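Local coordinates for protein 2-dehydropantoate 2-reductase (Bacillus subtilis, PDB 3EGO) that probably catalyses the NADPH-dependent reduction of ketopantoate (2-dehydropantoate) to pantoate, a step in pantothenate biosynthesis, at residues A[18-23]-A[45-50]; A[31-36]-A[126-131]; A[41-46]-A[130-135]; A[69-74]-A[93-98]; A[137-142]-A[163-168]. All coordinates share one frame; numbering follows the deposited sequence.

Interaction 1: residues A[18-23]-A[45-50]; sequences AYYLSL and IRLYKG
Tyr19 and Ile45, with CA atoms 6.4 Å apart, mark the nearest backbone approach where helix 18-22 passes over strand 45-49, the two N-to-C directions standing 102° apart. The inward residues of the strand, Ile45, Leu47 and Lys49, meet three successive helix residues. At one end the packing is tight: Ala18 CB lies 3.5 Å from Ile45 CD1, shorter than an ordinary carbon-carbon contact. Next along, Tyr19 has CG anti to its backbone N (chi1 175°), and Leu47 CB sits over one face of its ring, 4.1 Å from the centroid, a CH-pi contact offset toward the rim. The same leucine sends CD1 to Tyr20 CE1 at 3.7 Å, its side chain standing roughly perpendicular to both tyrosines. Those two rings also meet each other, since Tyr19 CD2 stands above the centre of the Tyr20 ring. At the other end, chi3 of 54° bends Lys49 CE off the line of the chain; NZ lies at the edge of the Tyr20 ring, near its plane, and donates a hydrogen bond of 2.7 Å to Tyr20 OH. Tyr20 OH is also hydrogen-bonded to His136 ND1, while Lys49 NZ also forms a weak, long ion pair with Asp165 OD2. Around the contact, Phe54 and Ala56 of strand 52-61 touch Tyr19, strand 26-30 packs on Ala18, and Phe166 and His163 meet the Tyr20 ring.

Interaction 2: residues A[31-36]-A[126-131]; sequences TRRQEQ and AVRKSD
Arg33 and Asp131 come together through a bend in the arginine: CG lies anti to the carbonyl carbon, beside the backbone N (chi1 -48°), and chi3 of -78° turns its NE off the line of the chain. Gln36 instead has CG anti to its backbone N and stays extended beyond it, with its amide stacked over the Asp131 carboxylate. The arginine grips Asp131 end-on, with NH1 (2.9 Å) and NH2 (2.8 Å) both reaching the single atom OD1 on its syn side; a further bond from NH1 to OD2 is weak. Guanidinium and carboxylate planes are 29° apart, and OD1 lies at the guanidinium edge. Arg33 NH1 also donates to Glu35 OE2 at 2.8 Å, meeting that carboxylate from above its plane, so one cation serves two acids. It probably offsets the repulsion between Glu35 OE2 and Asp131 OD2, 4.4 Å apart. Gln36 NE2 donates to the backbone O of Asp131 at 2.9 Å. Arg128 NH1 approaches Arg33 NH2 to 3.4 Å, two donors that cannot bond to each other, and a water accepts from both and donates to Gln36 OE1. Arg128 NH1 and Gln36 NE2 are both hydrogen-bonded to Gly10 O, in the glycine-rich loop that probably binds NADP(+). The contact therefore joins the start of helix 34-43 to the loop that follows strand 116-128, with Leu15 of helix 12-22 touching both Gln36 and Arg128.

Interaction 3: residues A[41-46]-A[130-135]; sequences QSEGIR and SDTAVD
Arg46 and Thr132 meet through peptide groups, the flat units that carry this contact. Arg46 N donates to Thr132 O at 2.9 Å, approaching with a tilt of 21° from the carbonyl plane. In return Val134 N donates to Arg46 O at 3.0 Å. The Glu43 side chain crosses that of Thr132 at about a right angle, its OE2 4.0 Å from Thr132 OG1. Arg46 touches with its root: CB packs against Ala133 CB at 4.0 Å on the same face of the sheet, while a bend at chi2 (-64°) turns its CD aside and its guanidinium leads away.

Because Arg46 bonds to the residues before and after Ala133, the pair is a regular parallel bridge. It is where strand 45-49, paired on its other side antiparallel to strand 52-61, joins strand 133-138. CA-H...O contacts supplement it, such as Ile45 CA to Thr132 O at 3.3 Å. Gly44, the first residue past helix 34-43 to leave helical geometry, has positive phi (75°) and links helix to strand. Its carbonyl is covered by Thr132, whose CB lies 3.3 Å from Gly44 O, and this oxygen is buried without a polar partner in the model. Thr132 itself also packs on Ala39 and Ile40 of helix 34-43. Val134 brings CG1 to 3.9 Å from Arg46 O, and its side chain touches Leu15 of helix 12-22.

Interaction 4: residues A[69-74]-A[93-98]; sequences DLLVVT and TNILFL
Leu71 and Ile95 lie side by side and point the same way, their CD1 atoms 3.7 Å apart, and Val73 and Phe97 repeat that arrangement on the same face of the sheet. In the second pair Val73 CB comes 3.8 Å from Phe97 CD1, approaching the ring obliquely. Val73 also links the two pairs, since CG2 lies anti to its carbonyl carbon and crosses diagonally to Ile95 CG2 at 3.8 Å. On the other face the contacts are diagonal too. Leu70 stands roughly perpendicular to Asn94 and lays CD1 against both the asparagine CB and Leu96 CB, while Val72, on that face, brings CG1 to 3.6 Å from CD1 of Leu98, just past the strand end, the two side chains oblique to each other.

The matched pairs Leu71-Ile95 and Val73-Phe97 follow from the parallel register, in which Val72 stands opposite Leu96, with strand axes 4.7 Å apart and inclined by 18°. The bonds are straight: Leu96 N to Leu71 O is 2.7 Å with an N-H...O angle of 171°, and Leu71 N, Val73 N and Leu98 N continue the ladder with Asn94 O, Leu96 O and Val73 O. At the N-terminal end Asn94 ND2 gives only a weak bond to Asp69 O, while its OD1 accepts from Arg154 NE.

Strands 70-73 and 94-97 with helix 80-86 between them form a beta-alpha-beta unit of the Rossmann-type domain. Strand 4-8 flanks the first strand and strand 116-128 the second, while helix 103-109 covers Phe97 through His104 and Leu108.

Interaction 5: residues A[137-142]-A[163-168]; sequences TGLGAI and HSDFPI
Ile142 begins its contact with Ile168 and ends it against Phe166. Its CB lies 4.2 Å from Ile168 CG1, both side chains being on the same face of the sheet. CG1 is anti to the carbonyl carbon (chi1 -73°), and an extended chi2 (176°) carries CD1 onward to Phe166, where it touches CZ at 3.5 Å and, less closely, CE1; it approaches the ring obliquely. The same side chain also packs on Leu98 and Cys17, while the Phe166 ring meets that of His124, nearly parallel to it.

Backbone bonding fixes the register. Ile142 N donates to Pro167 O at 3.1 Å with an N-H...O angle of 168°, and a CA-H...O contact runs from Ile168 CA to Ile142 O at 3.3 Å. Pro167 packs its CG against Gly140 O (3.4 Å) and Ala141 CB (3.9 Å). Between Gly140 and Asp165 the backbones no longer bond directly; a water donates to both Gly140 O and Asp165 O, at 2.7 Å each. Asp165 lies in a type I beta turn from His163 to Phe166, held by Phe166 N donating to His163 O and by Asp165 N donating to His163 ND1 in the imidazole plane. Ile142 and Ile168 form the parallel bridge that opens the pairing of strand 142-146 with strand 168-170, at the edge of the mixed sheet of the Rossmann-type domain.

All five contacts are tied to one mixed sheet of the Rossmann-type domain. Interactions 1, 2 and 3 cluster, with centres about 8 Å (2 to 3) and 9 Å (1 to 3) apart; 3 shares strand 45-49 with 1 and helix 34-43 with 2. The centres of interactions 5 and 1 are about 11 Å apart, with Tyr20 touching Phe166; that of interaction 4 is about 18 to 21 Å from the rest. Along the chain, 1 closes before 4 opens, 4 falls between the segments of 2 and of 3, which both end within 126-135, and 5 comes last. The sheet thus connects remote sequence around the glycine-rich loop that probably binds NADP(+).

Interaction 1: residues A[18-23]-A[45-50]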
# COMPACT_ATOMS: atom_id res chain seq x y z
N ALA A 18 17.45 19.22 -24.82
CA ALA A 18 18.09 20.52 -25.09
C ALA A 18 19.52 20.29 -25.56
O ALA A 18 19.94 20.91 -26.52
CB ALA A 18 18.07 21.37 -23.81
N TYR A 19 20.27 19.40 -24.91
CA TYR A 19 21.63 19.15 -25.35
C TYR A 19 21.68 18.71 -26.84
O TYR A 19 22.40 19.26 -27.71
CB TYR A 19 22.35 18.12 -24.46
CG TYR A 19 23.71 17.85 -25.09
CD1 TYR A 19 24.76 18.76 -24.92
CD2 TYR A 19 23.91 16.76 -25.95
CE1 TYR A 19 25.97 18.56 -25.55
CE2 TYR A 19 25.09 16.56 -26.57
CZ TYR A 19 26.12 17.48 -26.38
OH TYR A 19 27.31 17.27 -27.02
N TYR A 20 20.89 17.70 -27.16
CA TYR A 20 21.06 17.12 -28.45
C TYR A 20 20.47 17.97 -29.54
O TYR A 20 21.03 18.00 -30.65
CB TYR A 20 20.50 15.68 -28.45
CG TYR A 20 21.41 14.66 -27.83
CD1 TYR A 20 21.11 14.06 -26.61
CD2 TYR A 20 22.56 14.24 -28.51
CE1 TYR A 20 21.92 13.09 -26.06
CE2 TYR A 20 23.38 13.28 -27.97
CZ TYR A 20 23.05 12.70 -26.73
OH TYR A 20 23.86 11.71 -26.18
N LEU A 21 19.36 18.66 -29.27
CA LEU A 21 18.74 19.51 -30.32
C LEU A 21 19.57 20.80 -30.53
O LEU A 21 19.64 21.32 -31.64
CB LEU A 21 17.29 19.87 -29.99
CG LEU A 21 16.35 18.63 -30.00
CD1 LEU A 21 14.95 18.93 -29.39
CD2 LEU A 21 16.26 18.08 -31.45
N SER A 22 20.26 21.24 -29.49
CA SER A 22 21.19 22.39 -29.59
C SER A 22 22.31 22.13 -30.61
O SER A 22 22.91 23.08 -31.12
CB SER A 22 21.81 22.68 -28.24
OG SER A 22 22.95 21.85 -28.03
N LEU A 23 22.59 20.87 -30.93
CA LEU A 23 23.62 20.56 -31.93
C LEU A 23 23.24 20.99 -33.33
O LEU A 23 24.11 21.09 -34.17
CB LEU A 23 23.99 19.07 -31.96
CG LEU A 23 24.50 18.45 -30.64
CD1 LEU A 23 24.60 16.95 -30.80
CD2 LEU A 23 25.86 19.00 -30.28
N ILE A 45 24.64 23.55 -20.77
CA ILE A 45 24.21 22.24 -20.33
C ILE A 45 25.34 21.25 -20.46
O ILE A 45 26.03 21.21 -21.48
CB ILE A 45 22.99 21.76 -21.17
CG1 ILE A 45 21.74 22.55 -20.75
CG2 ILE A 45 22.72 20.27 -20.96
CD1 ILE A 45 20.65 22.40 -21.74
N ARG A 46 25.54 20.43 -19.45
CA ARG A 46 26.54 19.39 -19.54
C ARG A 46 25.84 18.08 -19.73
O ARG A 46 24.86 17.80 -19.07
CB ARG A 46 27.34 19.31 -18.24
CG ARG A 46 28.01 20.62 -17.84
CD ARG A 46 29.05 21.06 -18.87
NE ARG A 46 29.55 22.42 -18.64
CZ ARG A 46 30.57 22.72 -17.83
NH1 ARG A 46 30.95 23.98 -17.69
NH2 ARG A 46 31.22 21.76 -17.17
N LEU A 47 26.35 17.27 -20.63
CA LEU A 47 25.78 15.94 -20.76
C LEU A 47 26.90 14.96 -20.54
O LEU A 47 27.98 15.11 -21.13
CB LEU A 47 25.19 15.75 -22.16
CG LEU A 47 24.66 14.32 -22.35
CD1 LEU A 47 23.19 14.36 -22.80
CD2 LEU A 47 25.54 13.66 -23.34
N TYR A 48 26.63 13.97 -19.68
CA TYR A 48 27.57 12.90 -19.38
C TYR A 48 27.13 11.64 -20.12
O TYR A 48 25.93 11.29 -20.15
CB TYR A 48 27.58 12.61 -17.87
CG TYR A 48 28.00 13.75 -16.95
CD1 TYR A 48 29.21 13.71 -16.27
CD2 TYR A 48 27.16 14.85 -16.75
CE1 TYR A 48 29.58 14.77 -15.41
CE2 TYR A 48 27.52 15.89 -15.92
CZ TYR A 48 28.73 15.85 -15.25
OH TYR A 48 29.07 16.89 -14.41
N LYS A 49 28.07 10.98 -20.78
CA LYS A 49 27.70 9.80 -21.49
C LYS A 49 28.87 8.89 -21.42
O LYS A 49 29.86 9.08 -22.15
CB LYS A 49 27.33 10.09 -22.93
CG LYS A 49 26.72 8.93 -23.62
CD LYS A 49 26.10 9.38 -24.91
CE LYS A 49 27.14 10.13 -25.78
NZ LYS A 49 26.48 11.15 -26.73
N GLY A 50 28.74 7.92 -20.53
CA GLY A 50 29.69 6.83 -20.32
C GLY A 50 31.16 7.22 -20.35
O GLY A 50 31.96 6.60 -21.07

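Interaction 2: residues A[31-36]-A[126-131]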
# COMPACT_ATOMS: atom_id res chain seq x y z
N THR A 31 12.24 26.94 -17.90
CA THR A 31 12.25 26.30 -16.58
C THR A 31 11.34 27.11 -15.66
O THR A 31 11.23 28.31 -15.80
CB THR A 31 13.68 26.33 -15.94
OG1 THR A 31 14.12 27.68 -15.75
CG2 THR A 31 14.72 25.65 -16.81
N ARG A 32 10.70 26.47 -14.69
CA ARG A 32 9.86 27.23 -13.77
C ARG A 32 10.69 28.04 -12.75
O ARG A 32 10.24 29.10 -12.29
CB ARG A 32 8.85 26.33 -13.05
CG ARG A 32 9.39 25.60 -11.81
CD ARG A 32 8.26 25.23 -10.87
NE ARG A 32 7.70 26.40 -10.17
CZ ARG A 32 6.40 26.54 -9.88
NH1 ARG A 32 5.53 25.61 -10.24
NH2 ARG A 32 5.97 27.61 -9.24
N ARG A 33 11.91 27.57 -12.43
CA ARG A 33 12.80 28.30 -11.48
C ARG A 33 13.87 29.19 -12.14
O ARG A 33 14.73 28.72 -12.90
CB ARG A 33 13.46 27.34 -10.50
CG ARG A 33 12.48 26.38 -9.86
CD ARG A 33 13.20 25.22 -9.19
NE ARG A 33 13.68 24.18 -10.12
CZ ARG A 33 14.97 23.88 -10.31
NH1 ARG A 33 15.94 24.52 -9.67
NH2 ARG A 33 15.29 22.92 -11.16
N GLN A 34 13.82 30.50 -11.84
CA GLN A 34 14.79 31.44 -12.42
C GLN A 34 16.24 31.03 -12.15
O GLN A 34 17.17 31.31 -12.93
CB GLN A 34 14.50 32.86 -11.88
CG GLN A 34 15.01 34.01 -12.74
CD GLN A 34 13.96 35.11 -12.90
OE1 GLN A 34 14.12 36.22 -12.38
NE2 GLN A 34 12.86 34.80 -13.60
N GLU A 35 16.47 30.35 -11.04
CA GLU A 35 17.83 29.94 -10.68
C GLU A 35 18.36 28.89 -11.65
O GLU A 35 19.57 28.85 -11.96
CB GLU A 35 17.85 29.35 -9.28
CG GLU A 35 16.58 28.62 -8.99
CD GLU A 35 16.74 27.62 -7.87
OE1 GLU A 35 17.69 27.79 -7.05
OE2 GLU A 35 15.91 26.67 -7.83
N GLN A 36 17.48 28.01 -12.10
CA GLN A 36 17.95 27.08 -13.13
C GLN A 36 18.15 27.81 -14.44
O GLN A 36 19.14 27.62 -15.09
CB GLN A 36 16.96 25.97 -13.34
CG GLN A 36 17.45 25.02 -14.47
CD GLN A 36 16.54 23.81 -14.59
OE1 GLN A 36 15.35 23.87 -14.30
NE2 GLN A 36 17.10 22.69 -15.01
N ALA A 126 17.75 8.74 -18.86
CA ALA A 126 18.41 10.01 -18.60
C ALA A 126 18.16 10.39 -17.16
O ALA A 126 17.03 10.26 -16.66
CB ALA A 126 17.85 11.09 -19.53
N VAL A 127 19.20 10.89 -16.50
CA VAL A 127 19.14 11.17 -15.06
C VAL A 127 19.70 12.58 -14.83
O VAL A 127 20.86 12.83 -15.15
CB VAL A 127 19.99 10.13 -14.26
CG1 VAL A 127 20.08 10.50 -12.79
CG2 VAL A 127 19.44 8.71 -14.42
N ARG A 128 18.89 13.52 -14.31
CA ARG A 128 19.39 14.89 -14.05
C ARG A 128 20.34 14.85 -12.85
O ARG A 128 20.00 14.30 -11.80
CB ARG A 128 18.23 15.88 -13.80
CG ARG A 128 18.70 17.33 -13.45
CD ARG A 128 17.49 18.32 -13.49
NE ARG A 128 16.63 18.08 -12.34
CZ ARG A 128 15.60 18.83 -11.99
NH1 ARG A 128 15.25 19.86 -12.75
NH2 ARG A 128 14.89 18.53 -10.91
N LYS A 129 21.55 15.39 -13.03
CA LYS A 129 22.54 15.41 -11.97
C LYS A 129 22.50 16.71 -11.17
O LYS A 129 22.80 16.71 -9.99
CB LYS A 129 23.95 15.21 -12.55
CG LYS A 129 24.11 13.84 -13.19
CD LYS A 129 25.59 13.58 -13.67
CE LYS A 129 26.43 12.88 -12.58
NZ LYS A 129 25.68 11.72 -11.98
N SER A 130 22.16 17.81 -11.83
CA SER A 130 22.09 19.13 -11.22
C SER A 130 21.19 20.00 -12.07
O SER A 130 20.62 19.53 -13.05
CB SER A 130 23.48 19.77 -11.18
OG SER A 130 23.96 19.97 -12.49
N ASP A 131 21.07 21.28 -11.74
CA ASP A 131 20.31 22.22 -12.58
C ASP A 131 20.80 22.31 -14.04
O ASP A 131 20.04 22.67 -14.92
CB ASP A 131 20.30 23.65 -11.98
CG ASP A 131 19.07 23.90 -11.03
OD1 ASP A 131 18.09 23.13 -11.01
OD2 ASP A 131 19.10 24.90 -10.28
O HOH W 1 13.59 21.85 -13.29

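Interaction 3: residues A[41-46]-A[130-135]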
# COMPACT_ATOMS: atom_id res chain seq x y z
N GLN A 41 21.82 29.50 -18.73
CA GLN A 41 22.25 30.66 -19.51
C GLN A 41 23.71 30.98 -19.14
O GLN A 41 24.39 31.67 -19.89
CB GLN A 41 21.28 31.84 -19.29
CG GLN A 41 21.30 32.96 -20.35
CD GLN A 41 20.58 32.61 -21.67
OE1 GLN A 41 19.35 32.71 -21.79
NE2 GLN A 41 21.37 32.25 -22.68
N SER A 42 24.21 30.40 -18.04
CA SER A 42 25.54 30.66 -17.46
C SER A 42 26.69 29.67 -17.75
O SER A 42 27.75 30.09 -18.22
CB SER A 42 25.44 30.87 -15.95
OG SER A 42 24.83 32.11 -15.67
N GLU A 43 26.55 28.39 -17.42
CA GLU A 43 27.59 27.47 -17.85
C GLU A 43 27.14 26.44 -18.88
O GLU A 43 27.85 25.47 -19.12
CB GLU A 43 28.34 26.78 -16.69
CG GLU A 43 27.50 25.93 -15.77
CD GLU A 43 27.14 26.68 -14.52
OE1 GLU A 43 27.26 27.92 -14.52
OE2 GLU A 43 26.73 26.02 -13.54
N GLY A 44 26.00 26.68 -19.49
CA GLY A 44 25.46 25.79 -20.52
C GLY A 44 24.88 24.53 -19.92
O GLY A 44 24.65 24.45 -18.70
N ILE A 45 24.64 23.55 -20.77
CA ILE A 45 24.21 22.24 -20.33
C ILE A 45 25.34 21.25 -20.46
O ILE A 45 26.03 21.21 -21.48
CB ILE A 45 22.99 21.76 -21.17
CG1 ILE A 45 21.74 22.55 -20.75
CG2 ILE A 45 22.72 20.27 -20.96
CD1 ILE A 45 20.65 22.40 -21.74
N ARG A 46 25.54 20.43 -19.45
CA ARG A 46 26.54 19.39 -19.54
C ARG A 46 25.84 18.08 -19.73
O ARG A 46 24.86 17.80 -19.07
CB ARG A 46 27.34 19.31 -18.24
CG ARG A 46 28.01 20.62 -17.84
CD ARG A 46 29.05 21.06 -18.87
NE ARG A 46 29.55 22.42 -18.64
CZ ARG A 46 30.57 22.72 -17.83
NH1 ARG A 46 30.95 23.98 -17.69
NH2 ARG A 46 31.22 21.76 -17.17
N SER A 130 22.16 17.81 -11.83
CA SER A 130 22.09 19.13 -11.22
C SER A 130 21.19 20.00 -12.07
O SER A 130 20.62 19.53 -13.05
CB SER A 130 23.48 19.77 -11.18
OG SER A 130 23.96 19.97 -12.49
N ASP A 131 21.07 21.28 -11.74
CA ASP A 131 20.31 22.22 -12.58
C ASP A 131 20.80 22.31 -14.04
O ASP A 131 20.04 22.67 -14.92
CB ASP A 131 20.30 23.65 -11.98
CG ASP A 131 19.07 23.90 -11.03
OD1 ASP A 131 18.09 23.13 -11.01
OD2 ASP A 131 19.10 24.90 -10.28
N THR A 132 22.07 22.07 -14.30
CA THR A 132 22.58 22.18 -15.65
C THR A 132 23.10 20.85 -16.26
O THR A 132 23.55 20.81 -17.40
CB THR A 132 23.74 23.24 -15.74
OG1 THR A 132 24.81 22.79 -14.90
CG2 THR A 132 23.27 24.61 -15.25
N ALA A 133 23.04 19.76 -15.53
CA ALA A 133 23.75 18.58 -16.00
C ALA A 133 22.86 17.33 -16.03
O ALA A 133 22.00 17.15 -15.13
CB ALA A 133 24.99 18.32 -15.12
N VAL A 134 23.07 16.49 -17.05
CA VAL A 134 22.25 15.30 -17.27
C VAL A 134 23.13 14.14 -17.72
O VAL A 134 24.05 14.28 -18.56
CB VAL A 134 21.05 15.56 -18.28
CG1 VAL A 134 21.57 15.83 -19.70
CG2 VAL A 134 20.06 14.35 -18.33
N ASP A 135 22.84 12.96 -17.20
CA ASP A 135 23.64 11.81 -17.58
C ASP A 135 22.79 11.01 -18.54
O ASP A 135 21.66 10.65 -18.19
CB ASP A 135 23.89 11.02 -16.32
CG ASP A 135 24.80 9.82 -16.52
OD1 ASP A 135 25.29 9.55 -17.63
OD2 ASP A 135 25.05 9.13 -15.51

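Interaction 4: residues A[69-74]-A[93-98]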
# COMPACT_ATOMS: atom_id res chain seq x y z
N ASP A 69 9.79 27.68 -33.43
CA ASP A 69 9.44 26.74 -34.50
C ASP A 69 8.90 25.42 -33.96
O ASP A 69 8.06 24.78 -34.59
CB ASP A 69 10.63 26.53 -35.41
CG ASP A 69 11.01 27.82 -36.14
OD1 ASP A 69 10.08 28.45 -36.69
OD2 ASP A 69 12.19 28.20 -36.13
N LEU A 70 9.36 25.03 -32.78
CA LEU A 70 8.80 23.86 -32.13
C LEU A 70 8.89 24.04 -30.61
O LEU A 70 9.85 24.63 -30.10
CB LEU A 70 9.58 22.61 -32.56
CG LEU A 70 9.35 21.25 -31.89
CD1 LEU A 70 7.97 20.64 -32.10
CD2 LEU A 70 10.43 20.26 -32.37
N LEU A 71 7.86 23.58 -29.92
CA LEU A 71 7.92 23.45 -28.47
C LEU A 71 7.84 21.98 -28.09
O LEU A 71 6.99 21.25 -28.59
CB LEU A 71 6.77 24.19 -27.80
CG LEU A 71 6.90 25.70 -27.95
CD1 LEU A 71 5.61 26.39 -27.44
CD2 LEU A 71 8.11 26.18 -27.22
N VAL A 72 8.71 21.58 -27.18
CA VAL A 72 8.76 20.20 -26.76
C VAL A 72 8.43 20.22 -25.30
O VAL A 72 9.15 20.85 -24.53
CB VAL A 72 10.15 19.58 -26.96
CG1 VAL A 72 10.13 18.12 -26.40
CG2 VAL A 72 10.60 19.60 -28.45
N VAL A 73 7.34 19.58 -24.92
CA VAL A 73 6.80 19.66 -23.56
C VAL A 73 7.16 18.41 -22.78
O VAL A 73 6.77 17.30 -23.14
CB VAL A 73 5.26 19.88 -23.55
CG1 VAL A 73 4.69 19.77 -22.08
CG2 VAL A 73 4.92 21.23 -24.18
N THR A 74 7.93 18.59 -21.70
CA THR A 74 8.52 17.47 -20.98
C THR A 74 8.13 17.47 -19.48
O THR A 74 8.60 16.60 -18.73
CB THR A 74 10.08 17.47 -21.12
OG1 THR A 74 10.61 18.60 -20.41
CG2 THR A 74 10.51 17.62 -22.56
N THR A 93 1.81 27.11 -33.45
CA THR A 93 3.07 26.47 -33.83
C THR A 93 2.96 24.97 -33.65
O THR A 93 1.86 24.43 -33.47
CB THR A 93 4.27 27.03 -33.03
OG1 THR A 93 5.49 26.52 -33.57
CG2 THR A 93 4.16 26.66 -31.53
N ASN A 94 4.10 24.30 -33.74
CA ASN A 94 4.18 22.86 -33.53
C ASN A 94 4.47 22.63 -32.05
O ASN A 94 5.36 23.27 -31.51
CB ASN A 94 5.35 22.30 -34.34
CG ASN A 94 5.24 22.60 -35.84
OD1 ASN A 94 4.16 22.46 -36.42
ND2 ASN A 94 6.36 23.00 -36.48
N ILE A 95 3.73 21.72 -31.43
CA ILE A 95 3.99 21.34 -30.04
C ILE A 95 4.10 19.86 -30.00
O ILE A 95 3.18 19.17 -30.44
CB ILE A 95 2.84 21.68 -29.10
CG1 ILE A 95 2.26 23.05 -29.40
CG2 ILE A 95 3.32 21.58 -27.62
CD1 ILE A 95 3.14 24.21 -29.05
N LEU A 96 5.23 19.37 -29.46
CA LEU A 96 5.43 17.94 -29.28
C LEU A 96 5.33 17.57 -27.80
O LEU A 96 6.16 18.00 -27.03
CB LEU A 96 6.80 17.49 -29.82
CG LEU A 96 7.18 16.01 -29.63
CD1 LEU A 96 6.14 15.08 -30.28
CD2 LEU A 96 8.63 15.73 -30.20
N PHE A 97 4.32 16.81 -27.39
CA PHE A 97 4.18 16.41 -25.97
C PHE A 97 4.89 15.11 -25.68
O PHE A 97 4.61 14.09 -26.31
CB PHE A 97 2.69 16.25 -25.63
CG PHE A 97 1.97 17.53 -25.57
CD1 PHE A 97 1.90 18.24 -24.37
CD2 PHE A 97 1.37 18.08 -26.71
CE1 PHE A 97 1.24 19.47 -24.30
CE2 PHE A 97 0.69 19.29 -26.66
CZ PHE A 97 0.64 20.01 -25.45
N LEU A 98 5.82 15.11 -24.72
CA LEU A 98 6.57 13.90 -24.46
C LEU A 98 6.32 13.37 -23.05
O LEU A 98 7.08 12.53 -22.57
CB LEU A 98 8.08 14.14 -24.67
CG LEU A 98 8.54 14.38 -26.10
CD1 LEU A 98 10.05 14.53 -26.06
CD2 LEU A 98 8.13 13.20 -26.99

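Interaction 5: residues A[137-142]-A[163-168]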
# COMPACT_ATOMS: atom_id res chain seq x y z
N THR A 137 22.10 7.90 -19.53
CA THR A 137 22.37 6.55 -19.01
C THR A 137 21.88 5.41 -19.91
O THR A 137 22.33 4.27 -19.77
CB THR A 137 21.69 6.34 -17.61
OG1 THR A 137 20.32 6.72 -17.69
CG2 THR A 137 22.34 7.19 -16.59
N GLY A 138 20.97 5.71 -20.84
CA GLY A 138 20.31 4.67 -21.62
C GLY A 138 20.18 5.19 -23.04
O GLY A 138 19.46 6.12 -23.30
N LEU A 139 20.93 4.61 -23.95
CA LEU A 139 20.95 5.11 -25.30
C LEU A 139 19.72 4.56 -26.00
O LEU A 139 19.73 3.42 -26.48
CB LEU A 139 22.24 4.68 -26.00
CG LEU A 139 23.55 4.99 -25.24
CD1 LEU A 139 24.79 4.49 -26.03
CD2 LEU A 139 23.67 6.50 -25.00
N GLY A 140 18.67 5.36 -26.06
CA GLY A 140 17.40 4.94 -26.63
C GLY A 140 17.07 5.74 -27.87
O GLY A 140 17.93 5.98 -28.75
N ALA A 141 15.83 6.22 -27.92
CA ALA A 141 15.31 6.96 -29.06
C ALA A 141 14.11 7.74 -28.59
O ALA A 141 13.60 7.50 -27.49
CB ALA A 141 14.87 5.96 -30.15
N ILE A 142 13.65 8.68 -29.41
CA ILE A 142 12.35 9.29 -29.25
C ILE A 142 11.51 8.84 -30.41
O ILE A 142 12.00 8.78 -31.55
CB ILE A 142 12.44 10.82 -29.22
CG1 ILE A 142 13.06 11.26 -27.87
CG2 ILE A 142 11.04 11.47 -29.42
CD1 ILE A 142 13.29 12.85 -27.79
N HIS A 163 22.02 13.70 -33.82
CA HIS A 163 23.18 12.94 -33.31
C HIS A 163 22.86 11.45 -33.37
O HIS A 163 21.74 11.05 -33.10
CB HIS A 163 23.49 13.32 -31.86
CG HIS A 163 24.84 12.86 -31.39
ND1 HIS A 163 25.09 11.56 -31.03
CD2 HIS A 163 26.00 13.53 -31.24
CE1 HIS A 163 26.35 11.44 -30.67
NE2 HIS A 163 26.93 12.63 -30.77
N SER A 164 23.87 10.62 -33.64
CA SER A 164 23.65 9.19 -33.73
C SER A 164 23.00 8.66 -32.47
O SER A 164 22.25 7.69 -32.51
CB SER A 164 24.98 8.48 -33.97
OG SER A 164 25.53 8.91 -35.20
N ASP A 165 23.27 9.31 -31.33
CA ASP A 165 22.80 8.75 -30.06
C ASP A 165 21.47 9.33 -29.62
O ASP A 165 20.97 8.93 -28.56
CB ASP A 165 23.81 8.94 -28.92
CG ASP A 165 25.10 8.14 -29.11
OD1 ASP A 165 25.04 6.97 -29.54
OD2 ASP A 165 26.15 8.67 -28.75
N PHE A 166 20.91 10.21 -30.46
CA PHE A 166 19.64 10.86 -30.25
C PHE A 166 18.74 10.59 -31.45
O PHE A 166 18.27 11.50 -32.05
CB PHE A 166 19.81 12.40 -30.07
CG PHE A 166 18.66 13.06 -29.33
CD1 PHE A 166 18.36 12.76 -27.98
CD2 PHE A 166 17.85 14.00 -30.00
CE1 PHE A 166 17.26 13.40 -27.31
CE2 PHE A 166 16.78 14.65 -29.35
CZ PHE A 166 16.47 14.33 -28.00
N PRO A 167 18.56 9.32 -31.85
CA PRO A 167 17.68 9.12 -33.02
C PRO A 167 16.22 9.45 -32.74
O PRO A 167 15.73 9.30 -31.60
CB PRO A 167 17.84 7.61 -33.32
CG PRO A 167 18.17 7.03 -32.01
CD PRO A 167 19.11 8.04 -31.37
N ILE A 168 15.51 9.85 -33.79
CA ILE A 168 14.12 10.20 -33.66
C ILE A 168 13.34 9.54 -34.80
O ILE A 168 13.75 9.65 -35.97
CB ILE A 168 13.95 11.74 -33.69
CG1 ILE A 168 14.65 12.34 -32.45
CG2 ILE A 168 12.49 12.10 -33.61
CD1 ILE A 168 14.69 13.92 -32.44
O HOH W 2 20.57 6.29 -28.55